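Local structure of VIN1 (Oscarella pearsei, 6BFI) at residues T7-L10 with E11-D15; E176-H179 with P180-N184. The protein binds actin filaments as a member of the vinculin/alpha-catenin family and may play a role in cell-cell adhesion. All coordinates share one frame; numbering follows the deposited sequence.

Interaction 1: residues T7-L10 with E11-D15; sequences TKTL and ESVID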
loop_
_atom_site.group_PDB
_atom_site.type_symbol
_atom_site.label_atom_id
_atom_site.label_comp_id
_atom_site.label_asym_id
_atom_site.label_seq_id
_atom_site.Cartn_x
_atom_site.Cartn_y
_atom_site.Cartn_z
ATOM N N THR A 7 11.383 16.129 9.757
ATOM C CA THR A 7 10.584 16.873 10.716
ATOM C C THR A 7 10.109 18.169 10.071
ATOM O O THR A 7 10.861 18.813 9.333
ATOM C CB THR A 7 11.408 17.149 11.988
ATOM O OG1 THR A 7 11.285 16.041 12.892
ATOM C CG2 THR A 7 10.961 18.416 12.684
ATOM N N LYS A 8 8.848 18.534 10.336
ATOM C CA LYS A 8 8.285 19.753 9.762
ATOM C C LYS A 8 9.072 20.993 10.170
ATOM O O LYS A 8 9.147 21.958 9.401
ATOM C CB LYS A 8 6.820 19.901 10.170
ATOM C CG LYS A 8 5.903 18.854 9.566
ATOM C CD LYS A 8 4.489 18.973 10.115
ATOM C CE LYS A 8 3.559 17.965 9.464
ATOM N NZ LYS A 8 2.168 18.090 9.981
ATOM N N THR A 9 9.654 20.993 11.371
ATOM C CA THR A 9 10.523 22.097 11.768
ATOM C C THR A 9 11.807 22.107 10.947
ATOM O O THR A 9 12.265 23.172 10.511
ATOM C CB THR A 9 10.843 22.002 13.261
ATOM O OG1 THR A 9 9.629 22.103 14.016
ATOM C CG2 THR A 9 11.793 23.114 13.679
ATOM N N LEU A 10 12.397 20.928 10.727
ATOM C CA LEU A 10 13.606 20.831 9.914
ATOM C C LEU A 10 13.373 21.382 8.514
ATOM O O LEU A 10 14.098 22.272 8.059
ATOM C CB LEU A 10 14.073 19.378 9.844
ATOM C CG LEU A 10 15.024 18.904 10.941
ATOM C CD1 LEU A 10 15.233 17.404 10.845
ATOM C CD2 LEU A 10 16.350 19.631 10.830
ATOM N N GLU A 11 12.365 20.859 7.816
ATOM C CA GLU A 11 12.056 21.349 6.476
ATOM C C GLU A 11 11.688 22.826 6.500
ATOM O O GLU A 11 12.136 23.603 5.644
ATOM C CB GLU A 11 10.924 20.517 5.873
ATOM C CG GLU A 11 10.244 21.156 4.674
ATOM C CD GLU A 11 9.067 20.342 4.171
ATOM O OE1 GLU A 11 9.099 19.099 4.304
ATOM O OE2 GLU A 11 8.108 20.945 3.645
ATOM N N SER A 12 10.892 23.235 7.490
ATOM C CA SER A 12 10.423 24.616 7.556
ATOM C C SER A 12 11.578 25.598 7.682
ATOM O O SER A 12 11.538 26.688 7.100
ATOM C CB SER A 12 9.445 24.779 8.718
ATOM O OG SER A 12 9.010 26.122 8.835
ATOM N N VAL A 13 12.612 25.234 8.431
ATOM C CA VAL A 13 13.774 26.105 8.618
ATOM C C VAL A 13 14.759 25.998 7.462
ATOM O O VAL A 13 15.230 27.005 6.935
ATOM C CB VAL A 13 14.455 25.796 9.972
ATOM C CG1 VAL A 13 15.847 26.411 10.020
ATOM C CG2 VAL A 13 13.604 26.288 11.136
ATOM N N ILE A 14 15.084 24.779 7.049
ATOM C CA ILE A 14 16.166 24.564 6.095
ATOM C C ILE A 14 15.755 24.942 4.673
ATOM O O ILE A 14 16.593 25.401 3.883
ATOM C CB ILE A 14 16.653 23.102 6.182
ATOM C CG1 ILE A 14 17.318 22.863 7.541
ATOM C CG2 ILE A 14 17.610 22.760 5.049
ATOM C CD1 ILE A 14 17.889 21.476 7.707
ATOM N N ASP A 15 14.478 24.778 4.319
ATOM C CA ASP A 15 14.049 25.060 2.948
ATOM C C ASP A 15 14.345 26.495 2.518
ATOM O O ASP A 15 15.042 26.685 1.502
ATOM C CB ASP A 15 12.568 24.694 2.797
ATOM C CG ASP A 15 12.039 24.971 1.408
ATOM O OD1 ASP A 15 12.311 24.164 0.494
ATOM O OD2 ASP A 15 11.345 25.994 1.229
#
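The first turns of helix 8-32, where Thr7 to Leu10 give their carbonyls to Glu11 to Ile14, form an N-terminal helix start with a regular i to i+4 bonding pattern. Thr7 occupies the N-cap position, yet its side chain makes no capping bond; its carbonyl still opens the helix, with Glu11 N 3.0 Å from Thr7 O in a nearly straight bond (169° at the hydrogen). Ser12 N follows at 2.9 Å from Lys8 O, and Val13 N lies 2.9 Å from Thr9 O. Leu10 O takes two donors, a firm bond from Ile14 N at 2.9 Å and a weak one from Val13 N at 3.3 Å.

The closest side-chain to side-chain contact of this stretch is between Leu10 and Ile14, one turn apart. They lie side by side and point the same way, Leu10 CD2 meeting Ile14 CD1 at 3.9 Å. Ile14 CG1 is turned back beside its own backbone N (chi1 -67°), which brings it to 3.3 Å from Leu10 O and sends CD1 on to the leucine methyl. Branched aliphatic residues suit this buried stripe: Leu10 also packs on Leu123 of helix 102-145, and Ile14 reaches Ser120 there and Ile772 of helix 763-778. Thr9 and Ser12 are exposed, and Lys8 sends NZ to the carbonyl of Pro180. The chemistry thus makes an amphipathic helix start: the carbonyls of Thr7 to Leu10 are bonded within the helix, the Lys8 N-H finds its acceptor outside it in Glu181 O, and one apolar stripe joins neighbouring helices.

Interaction 2: residues E176-H179 with P180-N184; sequences EQRH and PELTN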
loop_
_atom_site.group_PDB
_atom_site.type_symbol
_atom_site.label_atom_id
_atom_site.label_comp_id
_atom_site.label_asym_id
_atom_site.label_seq_id
_atom_site.Cartn_x
_atom_site.Cartn_y
_atom_site.Cartn_z
ATOM N N GLU A 176 1.588 10.311 20.253
ATOM C CA GLU A 176 0.553 11.125 19.626
ATOM C C GLU A 176 0.971 12.583 19.486
ATOM O O GLU A 176 0.442 13.287 18.618
ATOM C CB GLU A 176 -0.745 11.034 20.428
ATOM C CG GLU A 176 -1.692 9.942 19.958
ATOM C CD GLU A 176 -2.341 10.265 18.622
ATOM O OE1 GLU A 176 -2.377 11.458 18.243
ATOM O OE2 GLU A 176 -2.819 9.326 17.951
ATOM N N GLN A 177 1.891 13.054 20.328
ATOM C CA GLN A 177 2.496 14.363 20.121
ATOM C C GLN A 177 3.511 14.337 18.986
ATOM O O GLN A 177 3.651 15.327 18.260
ATOM C CB GLN A 177 3.159 14.837 21.419
ATOM C CG GLN A 177 4.157 15.977 21.261
ATOM C CD GLN A 177 3.508 17.256 20.782
ATOM O OE1 GLN A 177 2.309 17.463 20.969
ATOM N NE2 GLN A 177 4.295 18.122 20.153
ATOM N N ARG A 178 4.196 13.208 18.797
ATOM C CA ARG A 178 5.310 13.151 17.858
ATOM C C ARG A 178 4.842 13.015 16.413
ATOM O O ARG A 178 5.306 13.752 15.536
ATOM C CB ARG A 178 6.240 11.995 18.226
ATOM C CG ARG A 178 7.360 11.744 17.232
ATOM C CD ARG A 178 8.308 12.931 17.140
ATOM N NE ARG A 178 9.487 12.611 16.342
ATOM C CZ ARG A 178 10.493 13.450 16.116
ATOM N NH1 ARG A 178 10.468 14.676 16.624
ATOM N NH2 ARG A 178 11.526 13.065 15.379
ATOM N N HIS A 179 3.925 12.079 16.137
ATOM C CA HIS A 179 3.661 11.760 14.733
ATOM C C HIS A 179 3.035 12.896 13.915
ATOM O O HIS A 179 3.180 12.889 12.685
ATOM C CB HIS A 179 2.814 10.483 14.612
ATOM C CG HIS A 179 1.382 10.632 15.025
ATOM N ND1 HIS A 179 0.456 11.330 14.280
ATOM C CD2 HIS A 179 0.706 10.130 16.088
ATOM C CE1 HIS A 179 -0.721 11.274 14.878
ATOM N NE2 HIS A 179 -0.596 10.550 15.975
ATOM N N PRO A 180 2.350 13.886 14.505
ATOM C CA PRO A 180 1.953 15.056 13.702
ATOM C C PRO A 180 3.113 15.945 13.272
ATOM O O PRO A 180 2.890 16.903 12.520
ATOM C CB PRO A 180 1.001 15.817 14.636
ATOM C CG PRO A 180 0.466 14.780 15.542
ATOM C CD PRO A 180 1.626 13.868 15.790
ATOM N N GLU A 181 4.337 15.672 13.719
ATOM C CA GLU A 181 5.484 16.493 13.358
ATOM C C GLU A 181 6.323 15.898 12.235
ATOM O O GLU A 181 7.200 16.590 11.710
ATOM C CB GLU A 181 6.376 16.730 14.584
ATOM C CG GLU A 181 5.743 17.613 15.647
ATOM C CD GLU A 181 6.643 17.819 16.853
ATOM O OE1 GLU A 181 7.529 16.970 17.091
ATOM O OE2 GLU A 181 6.465 18.831 17.563
ATOM N N LEU A 182 6.077 14.649 11.853
ATOM C CA LEU A 182 6.901 13.996 10.847
ATOM C C LEU A 182 6.472 14.402 9.441
ATOM O O LEU A 182 5.287 14.618 9.170
ATOM C CB LEU A 182 6.827 12.477 11.006
ATOM C CG LEU A 182 7.344 11.912 12.334
ATOM C CD1 LEU A 182 7.252 10.391 12.349
ATOM C CD2 LEU A 182 8.772 12.368 12.601
ATOM N N THR A 183 7.454 14.519 8.548
ATOM C CA THR A 183 7.193 14.853 7.154
ATOM C C THR A 183 6.876 13.635 6.304
ATOM O O THR A 183 6.344 13.788 5.200
ATOM C CB THR A 183 8.394 15.586 6.547
ATOM O OG1 THR A 183 9.583 14.813 6.766
ATOM C CG2 THR A 183 8.560 16.959 7.175
ATOM N N ASN A 184 7.195 12.440 6.789
ATOM C CA ASN A 184 6.908 11.200 6.084
ATOM C C ASN A 184 5.567 10.654 6.561
ATOM O O ASN A 184 5.424 10.284 7.730
ATOM C CB ASN A 184 8.020 10.182 6.329
ATOM C CG ASN A 184 7.963 9.007 5.380
ATOM O OD1 ASN A 184 6.885 8.544 5.003
ATOM N ND2 ASN A 184 9.125 8.516 4.986
#
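Pro180, Arg178 and His179 carry the contact where the chain leaves helix 154-178, and Pro180 meets His179 through a CH-pi contact. Pro180 CD sits over one face of the imidazole, 3.4 Å from the His179 ring centroid and 24° off the ring normal. The histidine achieves this by placing CG between its backbone N and carbonyl carbon (chi1 72°), which folds the ring back against the following residue. Proline suits the place because it has no N-H to offer the helix: its CD instead lies 3.1 Å from Glu176 O, where the next helical donor would otherwise come. With an alanine in place of the histidine, Pro180 CD would probably lose the ring face it rests on, and a gap would be likely to open beside Leu191 of helix 185-215.

Arg178 has about as much of its surface covered as His179. Its carbonyl accepts a bond from Glu181 N at 2.8 Å, and a weak bond from Leu182 N to His179 O follows at 3.5 Å. The arginine chain bends at chi2 (63°) and crosses Glu181 at about a right angle, and the salt bridge between Arg178 NH1 and Glu181 OE1 is long, 3.8 Å. Leu182 CD2 approaches Arg178 NE obliquely at 3.8 Å. The stronger charge partner of the guanidinium is Asp127, so Glu181 probably adds a weak electrostatic pull to a turn closed by the Glu181 N to Arg178 O bond and the proline-histidine contact.

Overall arrangement
Interactions 1 and 2 lie far apart in sequence yet their centres are 13 Å apart, and they touch directly. Lys8 reaches into the turn of residues 180-184 twice: its NZ lies 2.9 Å from Pro180 O, and its backbone N lies 2.9 Å from Glu181 O, both probable hydrogen bonds. The second gives a partner to an N-H in the first turn of helix 8-32. Thr183 CG2 packs 3.5 Å from Thr7 C. Asp127 of helix 102-145 joins them again, making a salt bridge with Arg178 and a weak hydrogen bond with Thr7 OG1. The start of one helix is thereby fastened to the exit of helix 154-178.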